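Local coordinates for protein beta-lactamase Mb2281c (Mycobacterium bovis, PDB 3I7J) that probably hydrolyses beta-lactams or related substrates as a serine hydrolase of the beta-lactamase family, at residues 104-107 / 108-112; 58-61 / 62-65; 253-257 / 258-262; 203-207 / 208-212; 90-93 / 94-97. All coordinates share one frame; numbering follows the deposited sequence.

Contacts 1 and 2 touch: Ser110 OG of contact 1 lies 3.6 Å from Ala65 CB of contact 2. Contact 1 also meets contact 4, where Phe104 CZ packs 3.9 Å from Gly203 CA. Both lie near the probable active site. Phe104 touches Lys43, which with Ser40 and Tyr99 probably forms the SxxK-type site of this family, and Glu205 of contact 4 lies near that site without touching it. Contact 5 comes within about 7 Å of contacts 2 and 4, measured between nearest atoms. Contact 3 is on the far side of the chain's centre from contact 1, their centres about 32 Å apart, but its nearest atoms are about 7 Å from contact 4.

Contact 1: residues 104-107 / 108-112; sequences FTVL and AESVQ
Phe104 to Leu107 offer their carbonyls in turn to Ala108 to Val111, in the regular i to i+4 pattern of an alpha helix. The two segments are consecutive turns of helix 101-115. Ala108 N bonds to Phe104 O at 2.9 Å, and Glu109 N bonds to Thr105 O at 2.8 Å. Ser110 N follows on Val106 O. Val111 N meets Leu107 O at 3.1 Å, and this bond is nearly straight, with an angle of 174° at the hydrogen.

The side chains divide between two sides of the helix. Leu107 and Val111 belong to the buried side, which packs on helix 42-56 through Ala50 and Ala53. Leu107 CD2 sits over the centre of one face of the Phe104 ring, 4.3 Å above its plane. That ring also meets His78 with the two planes nearly parallel, and it touches Lys43. The Ala108 methyl packs on Phe119 of helix 119-131 and on Pro142.

Glu109 and Ser110 fold back along their own helix. Glu109 CG stands beside its backbone N, and this carries it to 3.0 Å from Thr105 O. The chain then runs out extended, and OE1 ends near Val106 CA. Thr105 uses its own hydroxyl on Tyr102 O, one turn earlier. Ser110 OG also lies beside its backbone N (chi1 -62°), which sets it back over the preceding turn. It comes 3.0 Å from Val106 O, the carbonyl that Ser110 N already holds.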
loop_
_atom_site.group_PDB
_atom_site.type_symbol
_atom_site.label_atom_id
_atom_site.label_comp_id
_atom_site.label_asym_id
_atom_site.label_seq_id
_atom_site.Cartn_x
_atom_site.Cartn_y
_atom_site.Cartn_z
ATOM N N PHE A 104 3.555 5.110 -10.976
ATOM C CA PHE A 104 4.213 5.531 -9.746
ATOM C C PHE A 104 5.599 6.098 -10.014
ATOM O O PHE A 104 6.107 6.890 -9.223
ATOM C CB PHE A 104 4.290 4.379 -8.729
ATOM C CG PHE A 104 3.193 4.412 -7.689
ATOM C CD1 PHE A 104 1.862 4.589 -8.066
ATOM C CD2 PHE A 104 3.489 4.262 -6.336
ATOM C CE1 PHE A 104 0.837 4.621 -7.114
ATOM C CE2 PHE A 104 2.473 4.290 -5.371
ATOM C CZ PHE A 104 1.147 4.471 -5.766
ATOM N N THR A 105 6.220 5.711 -11.124
ATOM C CA THR A 105 7.532 6.265 -11.432
ATOM C C THR A 105 7.342 7.715 -11.850
ATOM O O THR A 105 8.144 8.568 -11.488
ATOM C CB THR A 105 8.249 5.515 -12.572
ATOM O OG1 THR A 105 7.450 5.586 -13.752
ATOM C CG2 THR A 105 8.471 4.065 -12.201
ATOM N N VAL A 106 6.288 7.996 -12.618
ATOM C CA VAL A 106 6.032 9.374 -13.039
ATOM C C VAL A 106 5.712 10.204 -11.795
ATOM O O VAL A 106 6.089 11.378 -11.698
ATOM C CB VAL A 106 4.865 9.473 -14.059
ATOM C CG1 VAL A 106 4.636 10.941 -14.451
ATOM C CG2 VAL A 106 5.206 8.671 -15.313
ATOM N N LEU A 107 5.036 9.574 -10.837
ATOM C CA LEU A 107 4.674 10.225 -9.578
ATOM C C LEU A 107 5.941 10.586 -8.803
ATOM O O LEU A 107 6.116 11.729 -8.378
ATOM C CB LEU A 107 3.810 9.293 -8.729
ATOM C CG LEU A 107 3.452 9.787 -7.325
ATOM C CD1 LEU A 107 2.599 11.044 -7.437
ATOM C CD2 LEU A 107 2.687 8.694 -6.580
ATOM N N ALA A 108 6.817 9.601 -8.626
ATOM C CA ALA A 108 8.070 9.814 -7.917
ATOM C C ALA A 108 8.907 10.875 -8.637
ATOM O O ALA A 108 9.569 11.688 -7.996
ATOM C CB ALA A 108 8.859 8.493 -7.819
ATOM N N GLU A 109 8.881 10.859 -9.968
ATOM C CA GLU A 109 9.634 11.828 -10.759
ATOM C C GLU A 109 9.133 13.251 -10.535
ATOM O O GLU A 109 9.925 14.192 -10.465
ATOM C CB GLU A 109 9.549 11.492 -12.253
ATOM C CG GLU A 109 10.380 10.287 -12.638
ATOM C CD GLU A 109 10.204 9.860 -14.077
ATOM O OE1 GLU A 109 9.253 10.317 -14.749
ATOM O OE2 GLU A 109 11.023 9.043 -14.539
ATOM N N SER A 110 7.818 13.411 -10.433
ATOM C CA SER A 110 7.245 14.732 -10.210
ATOM C C SER A 110 7.650 15.268 -8.839
ATOM O O SER A 110 8.122 16.398 -8.726
ATOM C CB SER A 110 5.717 14.685 -10.316
ATOM O OG SER A 110 5.317 14.285 -11.618
ATOM N N VAL A 111 7.476 14.453 -7.802
ATOM C CA VAL A 111 7.829 14.863 -6.445
ATOM C C VAL A 111 9.315 15.223 -6.398
ATOM O O VAL A 111 9.700 16.231 -5.808
ATOM C CB VAL A 111 7.524 13.727 -5.416
ATOM C CG1 VAL A 111 8.000 14.124 -4.026
ATOM C CG2 VAL A 111 6.028 13.437 -5.389
ATOM N N GLN A 112 10.138 14.405 -7.045
ATOM C CA GLN A 112 11.581 14.618 -7.091
ATOM C C GLN A 112 11.952 15.949 -7.749
ATOM O O GLN A 112 12.736 16.729 -7.205
ATOM C CB GLN A 112 12.244 13.472 -7.856
ATOM C CG GLN A 112 13.763 13.492 -7.838
ATOM C CD GLN A 112 14.365 12.261 -8.483
ATOM O OE1 GLN A 112 14.505 12.188 -9.698
ATOM N NE2 GLN A 112 14.703 11.277 -7.666
#

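Contact 2: residues 58-61 / 62-65; sequences VVNL and DTPA
Thr63 reaches back across a type I beta turn to Asn60, and its side chain ties the turn together. The turn runs from Asn60 to Thr63. Its backbone bond, Thr63 N to Asn60 O, is 3.2 Å long. Here the N-H comes in from above the carbonyl plane, 78° out of it, and not on a lone pair.

CB of Thr63 lies 3.2 Å from Asn60 O. OG1 stands beside the threonine's own backbone N (chi1 -63°), and this rotation sets it against Asn60 N. There Thr63 OG1 accepts a hydrogen bond from Asn60 N at 2.6 Å. The bond is short and somewhat bent. Thr63 OG1 also rests 3.2 Å from Asn60 CB and 4.0 Å from Val59 CB. The side chains of Asn60 and Thr63 cross at about a right angle. Asn60 and Asp62 are exposed to solvent, whereas Val59 is buried.

The turn belongs to the connection between helices 42-56 and 72-76. Val59 packs on Ala53 and on Glu114 of helix 101-115. Leu61 touches both Val54 of helix 42-56 and Leu76 of helix 72-76, and Thr63 rests on Val72, the first residue of helix 72-76.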
loop_
_atom_site.group_PDB
_atom_site.type_symbol
_atom_site.label_atom_id
_atom_site.label_comp_id
_atom_site.label_asym_id
_atom_site.label_seq_id
_atom_site.Cartn_x
_atom_site.Cartn_y
_atom_site.Cartn_z
ATOM N N VAL A 58 4.665 21.160 -2.274
ATOM C CA VAL A 58 5.573 20.812 -3.371
ATOM C C VAL A 58 4.766 20.579 -4.644
ATOM O O VAL A 58 5.156 21.004 -5.730
ATOM C CB VAL A 58 6.393 19.533 -3.045
ATOM C CG1 VAL A 58 7.224 19.111 -4.249
ATOM C CG2 VAL A 58 7.306 19.793 -1.846
ATOM N N VAL A 59 3.647 19.883 -4.499
ATOM C CA VAL A 59 2.753 19.619 -5.614
ATOM C C VAL A 59 1.349 19.631 -5.065
ATOM O O VAL A 59 1.144 19.689 -3.850
ATOM C CB VAL A 59 3.004 18.235 -6.267
ATOM C CG1 VAL A 59 4.327 18.241 -7.028
ATOM C CG2 VAL A 59 3.015 17.150 -5.200
ATOM N N ASN A 60 0.379 19.598 -5.966
ATOM C CA ASN A 60 -1.018 19.557 -5.577
ATOM C C ASN A 60 -1.540 18.276 -6.185
ATOM O O ASN A 60 -0.891 17.687 -7.042
ATOM C CB ASN A 60 -1.781 20.744 -6.155
ATOM C CG ASN A 60 -1.190 22.072 -5.729
ATOM O OD1 ASN A 60 -0.898 22.289 -4.549
ATOM N ND2 ASN A 60 -1.016 22.973 -6.687
ATOM N N LEU A 61 -2.700 17.841 -5.726
ATOM C CA LEU A 61 -3.313 16.638 -6.247
ATOM C C LEU A 61 -3.723 16.882 -7.700
ATOM O O LEU A 61 -3.686 15.971 -8.524
ATOM C CB LEU A 61 -4.539 16.286 -5.405
ATOM C CG LEU A 61 -4.520 15.072 -4.463
ATOM C CD1 LEU A 61 -3.117 14.642 -4.101
ATOM C CD2 LEU A 61 -5.333 15.419 -3.234
ATOM N N ASP A 62 -4.096 18.122 -8.016
ATOM C CA ASP A 62 -4.519 18.457 -9.368
ATOM C C ASP A 62 -3.352 18.907 -10.249
ATOM O O ASP A 62 -3.545 19.278 -11.403
ATOM C CB ASP A 62 -5.613 19.533 -9.338
ATOM C CG ASP A 62 -6.841 19.105 -8.542
ATOM O OD1 ASP A 62 -7.265 17.931 -8.660
ATOM O OD2 ASP A 62 -7.394 19.946 -7.794
ATOM N N THR A 63 -2.142 18.876 -9.701
ATOM C CA THR A 63 -0.956 19.257 -10.460
ATOM C C THR A 63 -0.787 18.307 -11.647
ATOM O O THR A 63 -0.751 17.098 -11.474
ATOM C CB THR A 63 0.306 19.147 -9.600
ATOM O OG1 THR A 63 0.222 20.058 -8.504
ATOM C CG2 THR A 63 1.539 19.453 -10.416
ATOM N N PRO A 64 -0.677 18.848 -12.870
ATOM C CA PRO A 64 -0.506 18.023 -14.073
ATOM C C PRO A 64 0.735 17.133 -13.987
ATOM O O PRO A 64 1.829 17.604 -13.677
ATOM C CB PRO A 64 -0.391 19.063 -15.189
ATOM C CG PRO A 64 -1.273 20.168 -14.705
ATOM C CD PRO A 64 -0.867 20.264 -13.234
ATOM N N ALA A 65 0.551 15.847 -14.261
ATOM C CA ALA A 65 1.642 14.880 -14.226
ATOM C C ALA A 65 1.213 13.643 -15.016
ATOM O O ALA A 65 0.123 13.120 -14.802
ATOM C CB ALA A 65 1.966 14.498 -12.776
#

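Contact 3: residues 253-257 / 258-262; sequences GDWAL and DLWPA
The Ala256 methyl touches a face of each of two tryptophans where helix 256-271, the last helix of the chain, begins. Ala256 CB lies 3.7 Å above the plane of the Trp255 ring, over the centre. Trp255 CG lies between its backbone N and carbonyl carbon (chi1 67°), which folds the indole over that methyl. On the Trp260 side Ala256 CB makes a CH-pi contact, 3.6 Å from the centroid of the five-membered ring and 8° off its normal. The two indoles are almost perpendicular and meet obliquely, with Trp255 CH2 4.0 Å from Trp260 NE1. Trp260 N bonds to Ala256 O at 2.9 Å, so one residue holds Trp260 through both backbone and methyl. Leu259 CD1 closes the packing at the edge of the Trp255 ring.

Ala256 and Trp260 are buried. Trp260 meets Phe233 of the sheet edge-to-face and also packs near Trp10 and Phe252. Trp255 carries Arg250 in a cation-pi contact and gives its NE1 proton to Asp251 O.

The solvent side is looser. Asp254 and Asp258 are exposed, and the helix is only weakly bonded at its start. A water stands in where a direct backbone bond is missing: it donates to Trp255 O at 3.0 Å and accepts from Asp258 N at 2.7 Å.

One turn on, the helix is kinked. Pro261 has no N-H to offer, and its CD lies 3.2 Å from Leu257 O.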
loop_
_atom_site.group_PDB
_atom_site.type_symbol
_atom_site.label_atom_id
_atom_site.label_comp_id
_atom_site.label_asym_id
_atom_site.label_seq_id
_atom_site.Cartn_x
_atom_site.Cartn_y
_atom_site.Cartn_z
ATOM N N GLY A 253 1.165 -16.530 -4.980
ATOM C CA GLY A 253 0.724 -17.623 -5.835
ATOM C C GLY A 253 -0.551 -18.251 -5.292
ATOM O O GLY A 253 -1.166 -17.704 -4.376
ATOM N N ASP A 254 -0.956 -19.393 -5.838
ATOM C CA ASP A 254 -2.170 -20.052 -5.372
ATOM C C ASP A 254 -2.100 -20.475 -3.905
ATOM O O ASP A 254 -3.130 -20.559 -3.231
ATOM C CB ASP A 254 -2.494 -21.283 -6.232
ATOM C CG ASP A 254 -2.760 -20.931 -7.691
ATOM O OD1 ASP A 254 -3.417 -19.897 -7.955
ATOM O OD2 ASP A 254 -2.322 -21.701 -8.573
ATOM N N TRP A 255 -0.895 -20.742 -3.410
ATOM C CA TRP A 255 -0.726 -21.157 -2.017
ATOM C C TRP A 255 -1.295 -20.144 -1.023
ATOM O O TRP A 255 -1.759 -20.514 0.056
ATOM C CB TRP A 255 0.762 -21.390 -1.688
ATOM C CG TRP A 255 1.593 -20.136 -1.712
ATOM C CD1 TRP A 255 2.196 -19.566 -2.801
ATOM C CD2 TRP A 255 1.849 -19.258 -0.607
ATOM N NE1 TRP A 255 2.807 -18.387 -2.442
ATOM C CE2 TRP A 255 2.607 -18.172 -1.104
ATOM C CE3 TRP A 255 1.510 -19.280 0.754
ATOM C CZ2 TRP A 255 3.027 -17.117 -0.290
ATOM C CZ3 TRP A 255 1.931 -18.225 1.566
ATOM C CH2 TRP A 255 2.681 -17.158 1.036
ATOM N N ALA A 256 -1.273 -18.868 -1.390
ATOM C CA ALA A 256 -1.752 -17.822 -0.490
ATOM C C ALA A 256 -3.236 -17.507 -0.600
ATOM O O ALA A 256 -3.825 -16.940 0.327
ATOM C CB ALA A 256 -0.942 -16.553 -0.713
ATOM N N LEU A 257 -3.834 -17.881 -1.728
ATOM C CA LEU A 257 -5.248 -17.610 -1.989
ATOM C C LEU A 257 -6.216 -17.886 -0.834
ATOM O O LEU A 257 -7.162 -17.126 -0.628
ATOM C CB LEU A 257 -5.697 -18.358 -3.252
ATOM C CG LEU A 257 -4.978 -17.955 -4.555
ATOM C CD1 LEU A 257 -5.647 -18.647 -5.747
ATOM C CD2 LEU A 257 -5.044 -16.442 -4.736
ATOM N N ASP A 258 -5.996 -18.954 -0.076
ATOM C CA ASP A 258 -6.886 -19.236 1.045
ATOM C C ASP A 258 -6.268 -18.854 2.388
ATOM O O ASP A 258 -6.973 -18.450 3.317
ATOM C CB ASP A 258 -7.288 -20.712 1.058
ATOM C CG ASP A 258 -8.190 -21.077 -0.110
ATOM O OD1 ASP A 258 -9.158 -20.333 -0.375
ATOM O OD2 ASP A 258 -7.940 -22.105 -0.765
ATOM N N LEU A 259 -4.948 -18.964 2.486
ATOM C CA LEU A 259 -4.259 -18.636 3.728
ATOM C C LEU A 259 -4.351 -17.168 4.121
ATOM O O LEU A 259 -4.609 -16.843 5.286
ATOM C CB LEU A 259 -2.786 -19.042 3.647
ATOM C CG LEU A 259 -2.476 -20.525 3.447
ATOM C CD1 LEU A 259 -0.969 -20.736 3.506
ATOM C CD2 LEU A 259 -3.163 -21.352 4.528
ATOM N N TRP A 260 -4.139 -16.272 3.167
ATOM C CA TRP A 260 -4.194 -14.852 3.491
ATOM C C TRP A 260 -5.532 -14.427 4.079
ATOM O O TRP A 260 -5.575 -13.771 5.109
ATOM C CB TRP A 260 -3.813 -14.025 2.260
ATOM C CG TRP A 260 -2.322 -14.041 2.023
ATOM C CD1 TRP A 260 -1.393 -14.814 2.670
ATOM C CD2 TRP A 260 -1.590 -13.224 1.104
ATOM N NE1 TRP A 260 -0.129 -14.519 2.211
ATOM C CE2 TRP A 260 -0.221 -13.544 1.254
ATOM C CE3 TRP A 260 -1.957 -12.246 0.174
ATOM C CZ2 TRP A 260 0.779 -12.919 0.502
ATOM C CZ3 TRP A 260 -0.961 -11.625 -0.576
ATOM C CH2 TRP A 260 0.389 -11.962 -0.403
ATOM N N PRO A 261 -6.644 -14.807 3.438
ATOM C CA PRO A 261 -7.960 -14.430 3.968
ATOM C C PRO A 261 -8.211 -15.082 5.337
ATOM O O PRO A 261 -8.789 -14.470 6.238
ATOM C CB PRO A 261 -8.922 -14.951 2.900
ATOM C CG PRO A 261 -8.096 -14.879 1.641
ATOM C CD PRO A 261 -6.772 -15.415 2.102
ATOM N N ALA A 262 -7.758 -16.322 5.486
ATOM C CA ALA A 262 -7.939 -17.059 6.727
ATOM C C ALA A 262 -7.230 -16.419 7.909
ATOM O O ALA A 262 -7.807 -16.302 8.990
ATOM C CB ALA A 262 -7.459 -18.507 6.557
HETATM O O HOH W 1 -4.587 -21.229 -0.405
#

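Contact 4: residues 203-207 / 208-212; sequences GFEIR and NSKSP
Glu205 and Lys210 approach from opposite directions and meet as a salt bridge. Lys210 NZ lies 2.7 Å from Glu205 OE2, although the position of OE2 is less sure. The lysine chain is extended beyond CG, and this gives it the length to pass along the backbone of the first segment. On the way Lys210 CG lies 3.1 Å from Arg207 O. At the end Lys210 NZ makes a weak bond to Ile206 O at 3.0 Å. It also bonds to Asn198 OD1 and Asp199 O, so the buried ammonium has several acceptors. Glu205 is bent at chi2 (-149°), and its other oxygen, OE1, takes the N-H of Trp214.

Glu205 and Ile206 form the edge strand of the six-stranded antiparallel sheet, paired with strand 224-228. The chain leaves that strand through a beta turn of roughly type II' shape, with Asn208 and Ser209 at its corners. Lys210 N closes it on Arg207 O at 3.1 Å, with an angle of 168° at the hydrogen.

Arg207 runs fully extended from CG to NE, then turns its guanidinium at the last torsion. NH1 makes a weak bond, bent to 125°, to Asn208 O at the edge of the group. NH2 has its main partner in Gly216 O.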
loop_
_atom_site.group_PDB
_atom_site.type_symbol
_atom_site.label_atom_id
_atom_site.label_comp_id
_atom_site.label_asym_id
_atom_site.label_seq_id
_atom_site.Cartn_x
_atom_site.Cartn_y
_atom_site.Cartn_z
ATOM N N GLY A 203 -3.203 5.953 -3.614
ATOM C CA GLY A 203 -2.007 5.140 -3.498
ATOM C C GLY A 203 -2.249 3.877 -2.696
ATOM O O GLY A 203 -1.459 2.937 -2.746
ATOM N N PHE A 204 -3.348 3.862 -1.949
ATOM C CA PHE A 204 -3.709 2.709 -1.137
ATOM C C PHE A 204 -4.874 1.978 -1.811
ATOM O O PHE A 204 -5.839 2.615 -2.243
ATOM C CB PHE A 204 -4.175 3.145 0.260
ATOM C CG PHE A 204 -3.215 4.062 0.987
ATOM C CD1 PHE A 204 -1.835 3.911 0.859
ATOM C CD2 PHE A 204 -3.704 5.028 1.869
ATOM C CE1 PHE A 204 -0.958 4.703 1.600
ATOM C CE2 PHE A 204 -2.839 5.823 2.616
ATOM C CZ PHE A 204 -1.461 5.659 2.481
ATOM N N GLU A 205 -4.808 0.653 -1.906
ATOM C CA GLU A 205 -5.929 -0.063 -2.500
ATOM C C GLU A 205 -7.033 -0.055 -1.456
ATOM O O GLU A 205 -6.757 -0.036 -0.256
ATOM C CB GLU A 205 -5.575 -1.517 -2.816
ATOM C CG GLU A 205 -6.608 -2.194 -3.715
ATOM C CD GLU A 205 -6.741 -3.693 -3.456
ATOM O OE1 GLU A 205 -5.717 -4.358 -3.187
ATOM O OE2 GLU A 205 -7.876 -4.205 -3.535
ATOM N N ILE A 206 -8.281 -0.042 -1.914
ATOM C CA ILE A 206 -9.434 -0.084 -1.018
ATOM C C ILE A 206 -10.181 -1.374 -1.357
ATOM O O ILE A 206 -10.485 -1.644 -2.518
ATOM C CB ILE A 206 -10.362 1.133 -1.213
ATOM C CG1 ILE A 206 -9.673 2.397 -0.690
ATOM C CG2 ILE A 206 -11.666 0.931 -0.462
ATOM C CD1 ILE A 206 -10.519 3.676 -0.869
ATOM N N ARG A 207 -10.458 -2.169 -0.333
ATOM C CA ARG A 207 -11.125 -3.455 -0.481
ATOM C C ARG A 207 -12.530 -3.396 -1.042
ATOM O O ARG A 207 -12.873 -4.107 -1.997
ATOM C CB ARG A 207 -11.181 -4.159 0.874
ATOM C CG ARG A 207 -11.906 -5.497 0.877
ATOM C CD ARG A 207 -12.029 -6.012 2.302
ATOM N NE ARG A 207 -12.615 -7.351 2.391
ATOM C CZ ARG A 207 -13.900 -7.626 2.187
ATOM N NH1 ARG A 207 -14.753 -6.661 1.874
ATOM N NH2 ARG A 207 -14.332 -8.871 2.307
ATOM N N ASN A 208 -13.343 -2.544 -0.434
ATOM C CA ASN A 208 -14.734 -2.410 -0.822
ATOM C C ASN A 208 -15.301 -3.804 -0.592
ATOM O O ASN A 208 -15.206 -4.331 0.514
ATOM C CB ASN A 208 -14.846 -2.015 -2.290
ATOM C CG ASN A 208 -16.261 -1.692 -2.692
ATOM O OD1 ASN A 208 -16.862 -0.752 -2.181
ATOM N ND2 ASN A 208 -16.809 -2.479 -3.606
ATOM N N SER A 209 -15.869 -4.414 -1.626
ATOM C CA SER A 209 -16.415 -5.762 -1.483
ATOM C C SER A 209 -15.895 -6.689 -2.583
ATOM O O SER A 209 -16.617 -7.558 -3.067
ATOM C CB SER A 209 -17.951 -5.715 -1.501
ATOM O OG SER A 209 -18.427 -5.090 -2.682
ATOM N N LYS A 210 -14.635 -6.494 -2.963
ATOM C CA LYS A 210 -13.982 -7.293 -3.996
ATOM C C LYS A 210 -13.954 -8.762 -3.605
ATOM O O LYS A 210 -13.848 -9.111 -2.425
ATOM C CB LYS A 210 -12.551 -6.800 -4.224
ATOM C CG LYS A 210 -12.465 -5.411 -4.830
ATOM C CD LYS A 210 -11.035 -4.891 -4.849
ATOM C CE LYS A 210 -11.007 -3.387 -5.121
ATOM N NZ LYS A 210 -9.614 -2.860 -5.155
ATOM N N SER A 211 -14.038 -9.622 -4.609
ATOM C CA SER A 211 -14.052 -11.052 -4.370
ATOM C C SER A 211 -13.727 -11.788 -5.656
ATOM O O SER A 211 -14.314 -11.512 -6.695
ATOM C CB SER A 211 -15.437 -11.476 -3.870
ATOM O OG SER A 211 -15.501 -12.872 -3.647
ATOM N N PRO A 212 -12.766 -12.719 -5.609
ATOM C CA PRO A 212 -11.996 -13.084 -4.417
ATOM C C PRO A 212 -11.041 -11.940 -4.078
ATOM O O PRO A 212 -10.847 -11.040 -4.895
ATOM C CB PRO A 212 -11.272 -14.347 -4.860
ATOM C CG PRO A 212 -10.982 -14.059 -6.294
ATOM C CD PRO A 212 -12.285 -13.454 -6.790
#

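Contact 5: residues 90-93 / 94-97; sequences LARP and GTRR
Leu90 receives Arg96 at its carbonyl: Arg96 NH2 makes a weak bond of 3.5 Å to Leu90 O. The arginine chain bends at chi3, and this brings the edge of its guanidinium back to the first segment. Ala91 points its methyl toward the same group. Ala91 CB lies 3.7 Å from Arg96 NE, at the edge and in the guanidinium plane, as does Leu90 O.

Arg92 carries the main polar contact and opens a type II beta turn that runs to Thr95, with Pro93 and Gly94 at its corners. Thr95 N bonds to Arg92 O at 3.0 Å and closes the turn. Arg92 O also accepts from Thr95 OG1 at 2.6 Å, in the carbonyl plane and on a lone pair. Thr95 OG1 sits between its backbone N and carbonyl carbon (chi1 67°), on the side that faces Arg92. Thr95 CG2 meets the edge of the other guanidinium, 3.3 Å from Arg92 NH1. A water lies 2.8 Å from Arg92 O and accepts from Arg96 N.

Past Pro93, Gly94 joins the turn to Thr79 by backbone bonding. The turn lies at the surface, in the loop between helices 72-76 and 101-115.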
loop_
_atom_site.group_PDB
_atom_site.type_symbol
_atom_site.label_atom_id
_atom_site.label_comp_id
_atom_site.label_asym_id
_atom_site.label_seq_id
_atom_site.Cartn_x
_atom_site.Cartn_y
_atom_site.Cartn_z
ATOM N N LEU A 90 -2.488 4.170 -22.832
ATOM C CA LEU A 90 -3.482 3.239 -23.368
ATOM C C LEU A 90 -4.927 3.694 -23.215
ATOM O O LEU A 90 -5.826 3.081 -23.787
ATOM C CB LEU A 90 -3.312 1.870 -22.711
ATOM C CG LEU A 90 -1.969 1.180 -22.956
ATOM C CD1 LEU A 90 -1.935 -0.152 -22.212
ATOM C CD2 LEU A 90 -1.770 0.965 -24.446
ATOM N N ALA A 91 -5.154 4.759 -22.449
ATOM C CA ALA A 91 -6.512 5.263 -22.251
ATOM C C ALA A 91 -6.518 6.728 -21.836
ATOM O O ALA A 91 -5.483 7.288 -21.481
ATOM C CB ALA A 91 -7.237 4.424 -21.196
ATOM N N ARG A 92 -7.698 7.341 -21.885
ATOM C CA ARG A 92 -7.867 8.739 -21.508
ATOM C C ARG A 92 -7.930 8.838 -19.990
ATOM O O ARG A 92 -8.690 8.122 -19.347
ATOM C CB ARG A 92 -9.161 9.294 -22.108
ATOM C CG ARG A 92 -9.251 9.146 -23.618
ATOM C CD ARG A 92 -10.568 9.673 -24.184
ATOM N NE ARG A 92 -10.739 11.109 -23.977
ATOM C CZ ARG A 92 -11.246 11.657 -22.876
ATOM N NH1 ARG A 92 -11.643 10.890 -21.872
ATOM N NH2 ARG A 92 -11.356 12.977 -22.779
ATOM N N PRO A 93 -7.144 9.746 -19.401
ATOM C CA PRO A 93 -7.113 9.935 -17.944
ATOM C C PRO A 93 -8.502 9.966 -17.298
ATOM O O PRO A 93 -9.410 10.636 -17.791
ATOM C CB PRO A 93 -6.380 11.267 -17.782
ATOM C CG PRO A 93 -5.468 11.305 -18.981
ATOM C CD PRO A 93 -6.364 10.790 -20.089
ATOM N N GLY A 94 -8.665 9.226 -16.202
ATOM C CA GLY A 94 -9.938 9.206 -15.494
ATOM C C GLY A 94 -11.044 8.317 -16.044
ATOM O O GLY A 94 -12.089 8.156 -15.412
ATOM N N THR A 95 -10.827 7.729 -17.210
ATOM C CA THR A 95 -11.841 6.876 -17.815
ATOM C C THR A 95 -11.691 5.428 -17.379
ATOM O O THR A 95 -12.679 4.720 -17.214
ATOM C CB THR A 95 -11.764 6.924 -19.344
ATOM O OG1 THR A 95 -10.539 6.316 -19.783
ATOM C CG2 THR A 95 -11.809 8.367 -19.822
ATOM N N ARG A 96 -10.453 4.984 -17.200
ATOM C CA ARG A 96 -10.223 3.614 -16.785
ATOM C C ARG A 96 -9.318 3.482 -15.575
ATOM O O ARG A 96 -8.477 4.334 -15.295
ATOM C CB ARG A 96 -9.642 2.782 -17.936
ATOM C CG ARG A 96 -10.668 2.389 -18.983
ATOM C CD ARG A 96 -10.274 1.109 -19.702
ATOM N NE ARG A 96 -9.169 1.303 -20.633
ATOM C CZ ARG A 96 -8.538 0.312 -21.257
ATOM N NH1 ARG A 96 -8.902 -0.947 -21.044
ATOM N NH2 ARG A 96 -7.547 0.583 -22.100
ATOM N N ARG A 97 -9.517 2.394 -14.846
ATOM C CA ARG A 97 -8.707 2.108 -13.692
ATOM C C ARG A 97 -7.797 0.954 -14.036
ATOM O O ARG A 97 -8.256 -0.181 -14.163
ATOM C CB ARG A 97 -9.583 1.720 -12.506
ATOM C CG ARG A 97 -8.821 1.176 -11.311
ATOM C CD ARG A 97 -9.437 1.695 -10.014
ATOM N NE ARG A 97 -8.944 3.014 -9.686
ATOM C CZ ARG A 97 -9.608 3.925 -8.982
ATOM N NH1 ARG A 97 -10.826 3.685 -8.511
ATOM N NH2 ARG A 97 -9.032 5.092 -8.751
HETATM O O HOH W 2 -7.957 6.094 -17.520
#